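PDB 5K04: N-terminal acetyltransferase B complex subunit MDM20 from Candida albicans, which probably serves as the non-catalytic auxiliary subunit of the NatB N-terminal acetyltransferase complex, binding the NAT3 chain, which presumably carries the catalytic activity. Local coordinates for residues A[393-398]-A[413-418]; A[407-412]-A[555-560]; A[419-424]-A[563-568]; A[427-432]-A[447-452]. All coordinates share one frame; numbering follows the deposited sequence.

Interaction 1: A[393-398]-A[413-418]; sequences KNIVLL and LWLMKL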
# COMPACT_ATOMS: atom_id res chain seq x y z
N LYS A 393 -17.87 12.55 23.10
CA LYS A 393 -18.37 13.85 22.65
C LYS A 393 -17.99 14.10 21.20
O LYS A 393 -18.84 14.47 20.37
CB LYS A 393 -17.84 14.97 23.56
CG LYS A 393 -18.14 16.38 23.03
CD LYS A 393 -17.47 17.49 23.84
CE LYS A 393 -16.01 17.64 23.49
NZ LYS A 393 -15.37 18.76 24.21
N ASN A 394 -16.73 13.85 20.86
CA ASN A 394 -16.27 14.13 19.51
C ASN A 394 -16.75 13.09 18.50
O ASN A 394 -16.90 13.42 17.32
CB ASN A 394 -14.76 14.29 19.52
CG ASN A 394 -14.34 15.68 20.04
OD1 ASN A 394 -14.74 16.70 19.50
ND2 ASN A 394 -13.58 15.70 21.12
N ILE A 395 -17.03 11.86 18.94
CA ILE A 395 -17.77 10.92 18.09
C ILE A 395 -19.12 11.52 17.68
O ILE A 395 -19.54 11.43 16.52
CB ILE A 395 -17.96 9.57 18.81
CG1 ILE A 395 -16.68 8.74 18.77
CG2 ILE A 395 -19.13 8.80 18.20
CD1 ILE A 395 -16.73 7.47 19.60
N VAL A 396 -19.83 12.12 18.64
CA VAL A 396 -21.12 12.75 18.36
C VAL A 396 -20.97 13.88 17.35
O VAL A 396 -21.81 14.07 16.46
CB VAL A 396 -21.76 13.24 19.67
CG1 VAL A 396 -23.05 13.96 19.40
CG2 VAL A 396 -21.99 12.06 20.59
N LEU A 397 -19.88 14.65 17.46
CA LEU A 397 -19.69 15.77 16.56
C LEU A 397 -19.32 15.30 15.15
O LEU A 397 -19.87 15.80 14.16
CB LEU A 397 -18.62 16.72 17.12
CG LEU A 397 -18.95 17.40 18.46
CD1 LEU A 397 -17.74 18.12 19.09
CD2 LEU A 397 -20.10 18.39 18.29
N LEU A 398 -18.44 14.30 15.05
CA LEU A 398 -18.07 13.75 13.74
C LEU A 398 -19.29 13.20 13.01
O LEU A 398 -19.55 13.56 11.85
CB LEU A 398 -17.00 12.67 13.90
CG LEU A 398 -15.61 13.19 14.30
CD1 LEU A 398 -14.63 12.06 14.46
CD2 LEU A 398 -15.06 14.23 13.30
N LEU A 413 -12.40 8.62 8.62
CA LEU A 413 -11.22 7.96 9.17
C LEU A 413 -11.07 8.27 10.65
O LEU A 413 -10.78 7.39 11.45
CB LEU A 413 -9.96 8.38 8.41
CG LEU A 413 -9.91 8.00 6.93
CD1 LEU A 413 -8.65 8.53 6.29
CD2 LEU A 413 -9.98 6.52 6.78
N TRP A 414 -11.29 9.54 11.02
CA TRP A 414 -11.15 9.94 12.41
C TRP A 414 -12.21 9.27 13.27
O TRP A 414 -11.92 8.81 14.38
CB TRP A 414 -11.23 11.47 12.52
CG TRP A 414 -9.90 12.11 12.34
CD1 TRP A 414 -9.42 12.69 11.19
CD2 TRP A 414 -8.84 12.19 13.30
NE1 TRP A 414 -8.14 13.15 11.39
CE2 TRP A 414 -7.76 12.85 12.68
CE3 TRP A 414 -8.71 11.77 14.63
CZ2 TRP A 414 -6.55 13.11 13.34
CZ3 TRP A 414 -7.50 12.04 15.30
CH2 TRP A 414 -6.44 12.70 14.65
N LEU A 415 -13.45 9.18 12.76
CA LEU A 415 -14.51 8.48 13.48
C LEU A 415 -14.10 7.05 13.81
O LEU A 415 -14.34 6.56 14.93
CB LEU A 415 -15.80 8.51 12.66
CG LEU A 415 -17.02 7.87 13.32
CD1 LEU A 415 -17.24 8.52 14.70
CD2 LEU A 415 -18.25 8.00 12.44
N MET A 416 -13.46 6.36 12.86
CA MET A 416 -12.96 5.02 13.13
C MET A 416 -11.86 5.04 14.19
O MET A 416 -11.84 4.18 15.08
CB MET A 416 -12.48 4.35 11.84
CG MET A 416 -13.63 3.79 11.00
SD MET A 416 -13.21 2.68 9.68
CE MET A 416 -12.35 3.81 8.70
N LYS A 417 -10.96 6.03 14.14
CA LYS A 417 -9.90 6.14 15.15
C LYS A 417 -10.48 6.31 16.54
O LYS A 417 -10.03 5.66 17.49
CB LYS A 417 -8.95 7.30 14.82
CG LYS A 417 -8.20 7.12 13.51
CD LYS A 417 -7.24 8.27 13.18
CE LYS A 417 -6.24 8.54 14.29
NZ LYS A 417 -5.21 9.54 13.85
N LEU A 418 -11.49 7.18 16.69
CA LEU A 418 -12.12 7.38 17.99
C LEU A 418 -12.78 6.10 18.49
O LEU A 418 -12.56 5.69 19.63
CB LEU A 418 -13.16 8.51 17.93
CG LEU A 418 -12.76 9.96 17.60
CD1 LEU A 418 -13.81 10.96 18.09
CD2 LEU A 418 -11.43 10.31 18.15

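Interaction 2: A[407-412]-A[555-560]; sequences YNYKLK and EWNGLE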
# COMPACT_ATOMS: atom_id res chain seq x y z
N TYR A 407 -19.70 12.22 2.43
CA TYR A 407 -18.59 11.49 1.83
C TYR A 407 -17.24 12.06 2.25
O TYR A 407 -16.22 11.76 1.62
CB TYR A 407 -18.71 11.48 0.30
CG TYR A 407 -20.10 11.12 -0.20
CD1 TYR A 407 -20.56 9.81 -0.17
CD2 TYR A 407 -20.97 12.10 -0.69
CE1 TYR A 407 -21.84 9.48 -0.62
CE2 TYR A 407 -22.25 11.78 -1.14
CZ TYR A 407 -22.68 10.46 -1.10
OH TYR A 407 -23.93 10.12 -1.54
N ASN A 408 -17.20 12.87 3.31
CA ASN A 408 -15.94 13.42 3.78
C ASN A 408 -15.14 12.30 4.42
O ASN A 408 -15.46 11.84 5.52
CB ASN A 408 -16.16 14.56 4.76
CG ASN A 408 -14.86 15.27 5.13
OD1 ASN A 408 -13.82 14.64 5.33
ND2 ASN A 408 -14.92 16.59 5.20
N TYR A 409 -14.10 11.85 3.72
CA TYR A 409 -13.37 10.67 4.16
C TYR A 409 -12.52 10.96 5.40
O TYR A 409 -12.37 10.09 6.26
CB TYR A 409 -12.52 10.11 3.01
CG TYR A 409 -11.30 10.93 2.63
CD1 TYR A 409 -10.13 10.87 3.38
CD2 TYR A 409 -11.31 11.74 1.50
CE1 TYR A 409 -9.01 11.61 3.03
CE2 TYR A 409 -10.17 12.50 1.15
CZ TYR A 409 -9.04 12.44 1.92
OH TYR A 409 -7.91 13.16 1.57
N LYS A 410 -11.97 12.18 5.51
CA LYS A 410 -11.15 12.47 6.68
C LYS A 410 -11.97 12.36 7.96
O LYS A 410 -11.50 11.80 8.96
CB LYS A 410 -10.50 13.85 6.57
CG LYS A 410 -9.39 13.91 5.51
CD LYS A 410 -8.42 15.04 5.77
CE LYS A 410 -9.04 16.40 5.64
NZ LYS A 410 -9.51 16.66 4.27
N LEU A 411 -13.20 12.86 7.93
CA LEU A 411 -14.06 12.73 9.10
C LEU A 411 -14.35 11.27 9.39
O LEU A 411 -14.42 10.86 10.55
CB LEU A 411 -15.38 13.50 8.91
CG LEU A 411 -15.35 15.01 8.62
CD1 LEU A 411 -16.79 15.56 8.39
CD2 LEU A 411 -14.65 15.78 9.72
N LYS A 412 -14.54 10.47 8.33
CA LYS A 412 -14.80 9.04 8.49
C LYS A 412 -13.61 8.32 9.10
O LYS A 412 -13.77 7.50 10.02
CB LYS A 412 -15.15 8.42 7.14
CG LYS A 412 -16.55 8.77 6.65
CD LYS A 412 -16.89 8.05 5.38
CE LYS A 412 -18.33 8.33 4.94
NZ LYS A 412 -18.64 7.44 3.78
N GLU A 555 -5.66 10.90 6.97
CA GLU A 555 -6.56 11.61 7.87
C GLU A 555 -5.98 12.93 8.36
O GLU A 555 -6.67 13.66 9.08
CB GLU A 555 -6.94 10.71 9.06
CG GLU A 555 -5.94 10.65 10.22
CD GLU A 555 -4.88 9.59 10.04
OE1 GLU A 555 -4.48 9.35 8.89
OE2 GLU A 555 -4.43 8.99 11.06
N TRP A 556 -4.74 13.25 7.96
CA TRP A 556 -4.05 14.48 8.33
C TRP A 556 -3.85 15.41 7.15
O TRP A 556 -3.16 16.44 7.29
CB TRP A 556 -2.68 14.17 8.93
CG TRP A 556 -2.71 13.46 10.26
CD1 TRP A 556 -2.50 12.13 10.49
CD2 TRP A 556 -2.95 14.06 11.54
NE1 TRP A 556 -2.60 11.85 11.83
CE2 TRP A 556 -2.87 13.02 12.51
CE3 TRP A 556 -3.23 15.36 11.97
CZ2 TRP A 556 -3.07 13.24 13.88
CZ3 TRP A 556 -3.43 15.59 13.34
CH2 TRP A 556 -3.34 14.53 14.27
N ASN A 557 -4.40 15.08 5.98
CA ASN A 557 -4.16 15.84 4.76
C ASN A 557 -4.69 17.25 4.92
O ASN A 557 -5.88 17.46 5.17
CB ASN A 557 -4.82 15.15 3.57
CG ASN A 557 -4.17 15.50 2.25
OD1 ASN A 557 -3.08 15.03 1.94
ND2 ASN A 557 -4.84 16.33 1.47
N GLY A 558 -3.79 18.24 4.79
CA GLY A 558 -4.15 19.62 5.00
C GLY A 558 -4.13 20.05 6.44
O GLY A 558 -4.43 21.22 6.73
N LEU A 559 -3.79 19.15 7.36
CA LEU A 559 -3.61 19.47 8.77
C LEU A 559 -2.16 19.25 9.14
O LEU A 559 -1.42 18.55 8.45
CB LEU A 559 -4.49 18.61 9.68
CG LEU A 559 -6.00 18.58 9.58
CD1 LEU A 559 -6.47 17.84 8.34
CD2 LEU A 559 -6.51 17.87 10.81
N GLU A 560 -1.76 19.85 10.25
CA GLU A 560 -0.46 19.58 10.83
C GLU A 560 -0.59 18.37 11.75
O GLU A 560 -1.40 18.39 12.69
CB GLU A 560 0.06 20.80 11.60
CG GLU A 560 1.48 20.61 12.10
CD GLU A 560 1.84 21.55 13.24
OE1 GLU A 560 1.18 22.60 13.40
OE2 GLU A 560 2.78 21.21 14.00

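Interaction 3: A[419-424]-A[563-568]; sequences YSQLNT and DCIDVP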
# COMPACT_ATOMS: atom_id res chain seq x y z
N TYR A 419 -13.58 5.44 17.63
CA TYR A 419 -14.19 4.17 17.98
C TYR A 419 -13.15 3.14 18.37
O TYR A 419 -13.44 2.24 19.17
CB TYR A 419 -15.01 3.61 16.82
CG TYR A 419 -16.41 4.18 16.65
CD1 TYR A 419 -17.23 4.46 17.74
CD2 TYR A 419 -16.93 4.40 15.38
CE1 TYR A 419 -18.53 4.96 17.56
CE2 TYR A 419 -18.18 4.92 15.19
CZ TYR A 419 -18.99 5.20 16.28
OH TYR A 419 -20.25 5.71 16.05
N SER A 420 -11.95 3.25 17.79
CA SER A 420 -10.88 2.30 18.09
C SER A 420 -10.34 2.48 19.50
O SER A 420 -9.56 1.63 19.95
CB SER A 420 -9.74 2.45 17.08
OG SER A 420 -8.83 3.47 17.49
N GLN A 421 -10.71 3.57 20.18
CA GLN A 421 -10.33 3.85 21.56
C GLN A 421 -11.26 3.18 22.57
O GLN A 421 -10.95 3.16 23.77
CB GLN A 421 -10.34 5.36 21.84
CG GLN A 421 -9.51 6.19 20.88
CD GLN A 421 -8.07 5.71 20.83
OE1 GLN A 421 -7.38 5.68 21.84
NE2 GLN A 421 -7.64 5.29 19.65
N LEU A 422 -12.40 2.69 22.12
CA LEU A 422 -13.45 2.17 22.97
C LEU A 422 -13.66 0.69 22.67
O LEU A 422 -13.02 0.12 21.78
CB LEU A 422 -14.75 2.94 22.76
CG LEU A 422 -14.68 4.45 22.96
CD1 LEU A 422 -16.00 5.12 22.54
CD2 LEU A 422 -14.30 4.81 24.41
N ASN A 423 -14.55 0.07 23.46
CA ASN A 423 -14.98 -1.31 23.24
C ASN A 423 -16.16 -1.40 22.28
O ASN A 423 -16.85 -2.43 22.24
CB ASN A 423 -15.29 -1.97 24.58
CG ASN A 423 -14.07 -2.05 25.47
OD1 ASN A 423 -13.04 -2.62 25.10
ND2 ASN A 423 -14.18 -1.46 26.65
N THR A 424 -16.41 -0.33 21.52
CA THR A 424 -17.46 -0.26 20.50
C THR A 424 -16.99 -0.89 19.19
O THR A 424 -17.04 -0.29 18.11
CB THR A 424 -17.86 1.19 20.30
OG1 THR A 424 -16.69 1.96 19.98
CG2 THR A 424 -18.46 1.75 21.56
N ASP A 563 0.75 14.84 18.00
CA ASP A 563 0.53 13.68 18.85
C ASP A 563 -0.93 13.66 19.29
O ASP A 563 -1.38 14.56 20.01
CB ASP A 563 1.48 13.70 20.04
CG ASP A 563 2.93 13.41 19.64
OD1 ASP A 563 3.18 12.96 18.50
OD2 ASP A 563 3.83 13.62 20.48
N CYS A 564 -1.66 12.65 18.83
CA CYS A 564 -3.07 12.47 19.13
C CYS A 564 -3.26 10.99 19.42
O CYS A 564 -2.30 10.22 19.47
CB CYS A 564 -3.96 12.97 17.96
SG CYS A 564 -5.49 13.63 18.42
N ILE A 565 -4.53 10.60 19.61
CA ILE A 565 -4.85 9.19 19.73
C ILE A 565 -4.46 8.44 18.45
O ILE A 565 -4.42 9.00 17.35
CB ILE A 565 -6.35 9.01 20.03
CG1 ILE A 565 -7.18 9.55 18.88
CG2 ILE A 565 -6.75 9.70 21.33
CD1 ILE A 565 -8.46 8.84 18.71
N ASP A 566 -4.19 7.16 18.62
CA ASP A 566 -3.75 6.28 17.56
C ASP A 566 -4.66 5.05 17.53
O ASP A 566 -5.19 4.64 18.56
CB ASP A 566 -2.29 5.84 17.79
CG ASP A 566 -1.29 6.97 17.59
OD1 ASP A 566 -1.54 7.82 16.70
OD2 ASP A 566 -0.27 6.99 18.31
N VAL A 567 -4.85 4.49 16.34
CA VAL A 567 -5.37 3.12 16.33
C VAL A 567 -4.36 2.21 17.03
O VAL A 567 -3.14 2.32 16.79
CB VAL A 567 -5.66 2.65 14.89
CG1 VAL A 567 -6.08 1.17 14.85
CG2 VAL A 567 -6.78 3.53 14.28
N PRO A 568 -4.79 1.36 17.94
CA PRO A 568 -3.86 0.57 18.77
C PRO A 568 -3.35 -0.69 18.09
O PRO A 568 -3.67 -1.84 18.47
CB PRO A 568 -4.71 0.26 20.01
CG PRO A 568 -6.12 0.27 19.52
CD PRO A 568 -6.18 1.32 18.45

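Interaction 4: A[427-432]-A[447-452]; sequences LIFPIY and YYLTTT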
# COMPACT_ATOMS: atom_id res chain seq x y z
N LEU A 427 -18.75 -1.13 15.41
CA LEU A 427 -19.21 0.04 14.67
C LEU A 427 -18.21 0.56 13.65
O LEU A 427 -18.48 1.58 12.99
CB LEU A 427 -19.55 1.17 15.65
CG LEU A 427 -20.51 0.83 16.79
CD1 LEU A 427 -20.71 2.05 17.71
CD2 LEU A 427 -21.86 0.31 16.25
N ILE A 428 -17.07 -0.09 13.50
CA ILE A 428 -16.03 0.39 12.59
C ILE A 428 -16.25 -0.11 11.16
O ILE A 428 -16.18 0.66 10.20
CB ILE A 428 -14.66 -0.01 13.16
CG1 ILE A 428 -14.43 0.68 14.52
CG2 ILE A 428 -13.56 0.26 12.16
CD1 ILE A 428 -13.09 0.34 15.17
N PHE A 429 -16.53 -1.41 11.01
CA PHE A 429 -16.72 -2.00 9.68
C PHE A 429 -17.74 -1.28 8.81
O PHE A 429 -17.50 -1.16 7.60
CB PHE A 429 -17.12 -3.48 9.83
CG PHE A 429 -16.01 -4.43 9.50
CD1 PHE A 429 -15.50 -4.51 8.21
CD2 PHE A 429 -15.47 -5.25 10.48
CE1 PHE A 429 -14.46 -5.39 7.91
CE2 PHE A 429 -14.43 -6.14 10.19
CZ PHE A 429 -13.93 -6.21 8.91
N PRO A 430 -18.88 -0.81 9.33
CA PRO A 430 -19.81 -0.09 8.44
C PRO A 430 -19.21 1.16 7.82
O PRO A 430 -19.49 1.48 6.66
CB PRO A 430 -20.99 0.23 9.38
CG PRO A 430 -20.95 -0.88 10.42
CD PRO A 430 -19.47 -1.06 10.66
N ILE A 431 -18.34 1.85 8.56
CA ILE A 431 -17.70 3.06 8.05
C ILE A 431 -16.67 2.70 6.98
O ILE A 431 -16.66 3.28 5.89
CB ILE A 431 -17.06 3.84 9.21
CG1 ILE A 431 -18.13 4.19 10.24
CG2 ILE A 431 -16.36 5.08 8.70
CD1 ILE A 431 -17.57 4.61 11.57
N TYR A 432 -15.79 1.75 7.30
CA TYR A 432 -14.78 1.23 6.38
C TYR A 432 -15.39 0.80 5.06
O TYR A 432 -14.91 1.17 3.98
CB TYR A 432 -14.06 0.06 7.05
CG TYR A 432 -12.85 -0.55 6.34
CD1 TYR A 432 -12.99 -1.54 5.37
CD2 TYR A 432 -11.57 -0.16 6.69
CE1 TYR A 432 -11.87 -2.10 4.75
CE2 TYR A 432 -10.45 -0.71 6.08
CZ TYR A 432 -10.60 -1.68 5.11
OH TYR A 432 -9.47 -2.21 4.52
N TYR A 447 -5.58 -1.66 8.97
CA TYR A 447 -5.30 -1.52 10.39
C TYR A 447 -6.39 -0.74 11.11
O TYR A 447 -6.48 -0.84 12.34
CB TYR A 447 -3.94 -0.85 10.56
CG TYR A 447 -3.96 0.65 10.26
CD1 TYR A 447 -4.27 1.57 11.28
CD2 TYR A 447 -3.64 1.15 9.00
CE1 TYR A 447 -4.28 2.97 11.03
CE2 TYR A 447 -3.65 2.55 8.74
CZ TYR A 447 -3.98 3.44 9.76
OH TYR A 447 -3.98 4.79 9.51
N TYR A 448 -7.20 0.03 10.38
CA TYR A 448 -8.38 0.67 10.97
C TYR A 448 -9.36 -0.35 11.53
O TYR A 448 -10.19 0.00 12.37
CB TYR A 448 -9.10 1.56 9.93
CG TYR A 448 -8.50 2.94 9.76
CD1 TYR A 448 -8.77 3.97 10.66
CD2 TYR A 448 -7.66 3.21 8.69
CE1 TYR A 448 -8.21 5.24 10.51
CE2 TYR A 448 -7.09 4.47 8.52
CZ TYR A 448 -7.38 5.49 9.43
OH TYR A 448 -6.81 6.72 9.25
N LEU A 449 -9.27 -1.61 11.09
CA LEU A 449 -10.13 -2.68 11.57
C LEU A 449 -9.51 -3.47 12.72
O LEU A 449 -10.08 -4.49 13.14
CB LEU A 449 -10.47 -3.62 10.41
CG LEU A 449 -11.11 -2.97 9.18
CD1 LEU A 449 -11.05 -3.91 7.98
CD2 LEU A 449 -12.57 -2.56 9.47
N THR A 450 -8.37 -3.01 13.24
CA THR A 450 -7.62 -3.73 14.27
C THR A 450 -8.51 -4.21 15.42
O THR A 450 -8.42 -5.37 15.84
CB THR A 450 -6.50 -2.82 14.79
OG1 THR A 450 -5.58 -2.53 13.72
CG2 THR A 450 -5.77 -3.45 15.97
N THR A 451 -9.39 -3.34 15.93
CA THR A 451 -10.18 -3.62 17.13
C THR A 451 -11.54 -4.24 16.83
O THR A 451 -12.31 -4.49 17.76
CB THR A 451 -10.40 -2.33 17.93
OG1 THR A 451 -11.17 -1.40 17.15
CG2 THR A 451 -9.07 -1.69 18.31
N THR A 452 -11.86 -4.48 15.56
CA THR A 452 -13.14 -5.08 15.21
C THR A 452 -13.32 -6.43 15.90
O THR A 452 -12.36 -7.17 16.13
CB THR A 452 -13.27 -5.22 13.69
OG1 THR A 452 -12.11 -5.88 13.17
CG2 THR A 452 -13.38 -3.83 13.06

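Interaction 1: A[393-398]-A[413-418]
Trp414 turns its indole away from Leu398 and meets CD1 of that leucine with CB alone, at 4.0 Å. One face of the ring carries Lys417 NZ, 3.5 Å above the plane, offset toward the rim and salt-bridged to Glu555 OE2; Trp556 packs on the indole edge-to-face, and NE1 is hydrogen-bonded to Glu555 O. The rest of the contact is mostly aliphatic side chains against each other and against backbone. Leu398, with CG anti to its carbonyl carbon (chi1 -71°), pushes CD1 against the backbone of the other helix, 3.5 Å from Leu415 N. Leu418 does the same in return, its CD1 lying 3.4 Å from Ile395 N. Helices 388-404 and 409-419 run antiparallel, the two segments 9.8 Å apart at a signed angle of -156°, and make a helical hairpin of the kind found in TPR-like proteins. Ile395 and Leu418 slide past each other in opposite directions, CG1 of the isoleucine 3.6 Å from CB of the leucine, whereas Ile395 and Leu415 cross at about a right angle, with CG2 and CD1 4.0 Å apart. Branched aliphatic residues suit this buried seam, which has no hydrogen bond across it. At its margin Asn394 packs through CB on Leu418 CD1, while its ND2 is hydrogen-bonded to Asp383.

Interaction 2: A[407-412]-A[555-560]
Lys410 lays its aliphatic chain against the turn formed by Asn557 and its neighbours, and this is the close part of the contact. CE comes within 3.4 Å of Asn557 O, and CD stands 4.0 Å from Glu555 O. The chain is bent at chi3 and chi4 (-65° and -64°), and its NZ forms a salt bridge with Glu374. A lysine fits here because its methylenes can pack on the turn while its charge is met by an acid of helix 372-383. Leu559 slides past it in the opposite direction, CD1 4.0 Å from Lys410 CE. The turn from Trp556 to Leu559 is of type II, closed by Leu559 N to Trp556 O at 2.8 Å; glycine suits position 558, where the positive phi of 84° would press a CB on the preceding carbonyl oxygen. The looser part is between the side chains of Tyr409 and Asn557, where Asn557 CB is 4.2 Å from Tyr409 OH; Asn557 is partly exposed, and its OD1 is hydrogen-bonded to Gln53 of the NAT3 chain. Tyr409 itself packs on Pro17 of NAT3. At the start of helix 409-419, Asn408 OD1 accepts from Leu411 N at 3.2 Å. Here an N-capped helix start and a type II turn lie together at the interface with NAT3, the Tyr409 side chain about 11 Å from a bound coenzyme A.

Interaction 3: A[419-424]-A[563-568]
Ser420 and Val567 mark the closest backbone approach, 5.8 Å between CA atoms, where the type I turn from Tyr419 to Leu422 passes a loop segment, 563-568, without regular secondary structure. Gln421 carries the contact. The bend at chi2 (-55°) folds CD back toward the loop, and from there NE2 reaches Asp566 O at 2.8 Å. The N-H...O angle is 151°, and the oxygen lies close to the glutamine amide plane, although the donor stands well above the plane of the peptide carbonyl. A glutamine suits the place, being long enough to offer an N-H to a main-chain oxygen and still apolar along its stem: CG rests 3.6 Å from Ile565 CD1, the two side chains crossing obliquely. The same NE2 is hydrogen-bonded, weakly, to Ser420 OG. At the C-terminal end of helix 409-419, Lys417 O receives both Gln421 NE2 and Ser420 OG. The small serine lets the 563-568 loop come near: OG, between backbone N and carbonyl carbon (chi1 86°), lies 3.5 Å from Pro568 CD and 3.7 Å from Val567 CA. Beyond Gln421, Ile565 also packs on Leu418 of the helix, and Pro568 reaches Thr451.

Interaction 4: A[427-432]-A[447-452]
Thr452, which packs on Phe429, grips Leu449 O with its backbone N at 3.0 Å, closing a type I turn; its hydroxyl also comes to that oxygen, at a distance too short to be taken at face value. The leucine projecting from this turn lies between two rings. Its CD2 sits over the centre of the Phe429 face, 3.7 Å from the centroid, and its CD1 over the centre of the Tyr432 face at 3.6 Å, both CH-pi contacts; a leucine, forked at CG, can give one methyl to each ring. A chi1 of -173° sets Tyr432 CG anti to the backbone N, toward the 447-452 segment; the ring meets Tyr448 CB at its edge, while OH is hydrogen-bonded to His442. The contact brings the chain after helix 440-445 back onto the short helix 429-434 and the residue before it, and helix 456-485 packs alongside, with Trp462 on Leu449 and Thr452. Thr452 CG2 approaches Phe429 CD2 obliquely at 3.6 Å. Ile428 slides past Leu449 in the opposite direction: its CG2 lies 3.4 Å from Tyr448 O, and its CD1 reaches Thr451 OG1 at 3.3 Å. A beta-branched isoleucine serves here because CG2 can meet Tyr448 O and Leu449 while CD1 reaches on to Thr451.

Overall arrangement
Helix 409-419 ties the four contacts together. Interactions 1 and 2 both use it, interaction 3 lies at its C-terminal end, and interaction 4 involves helix 429-434, which follows it. Their centres are 10 Å (1 and 3) to 17 Å (2 and 4) apart. Along the chain interactions 1 and 2 cross, interaction 1 closes before 3 and 4 open, and interaction 4 is nested inside the long loops closed by 2 and 3. The returning chain at 555-568 thus runs beside helix 409-419. Local helical packing is so joined to a distant loop, and at interaction 2 this part of the chain also packs against NAT3.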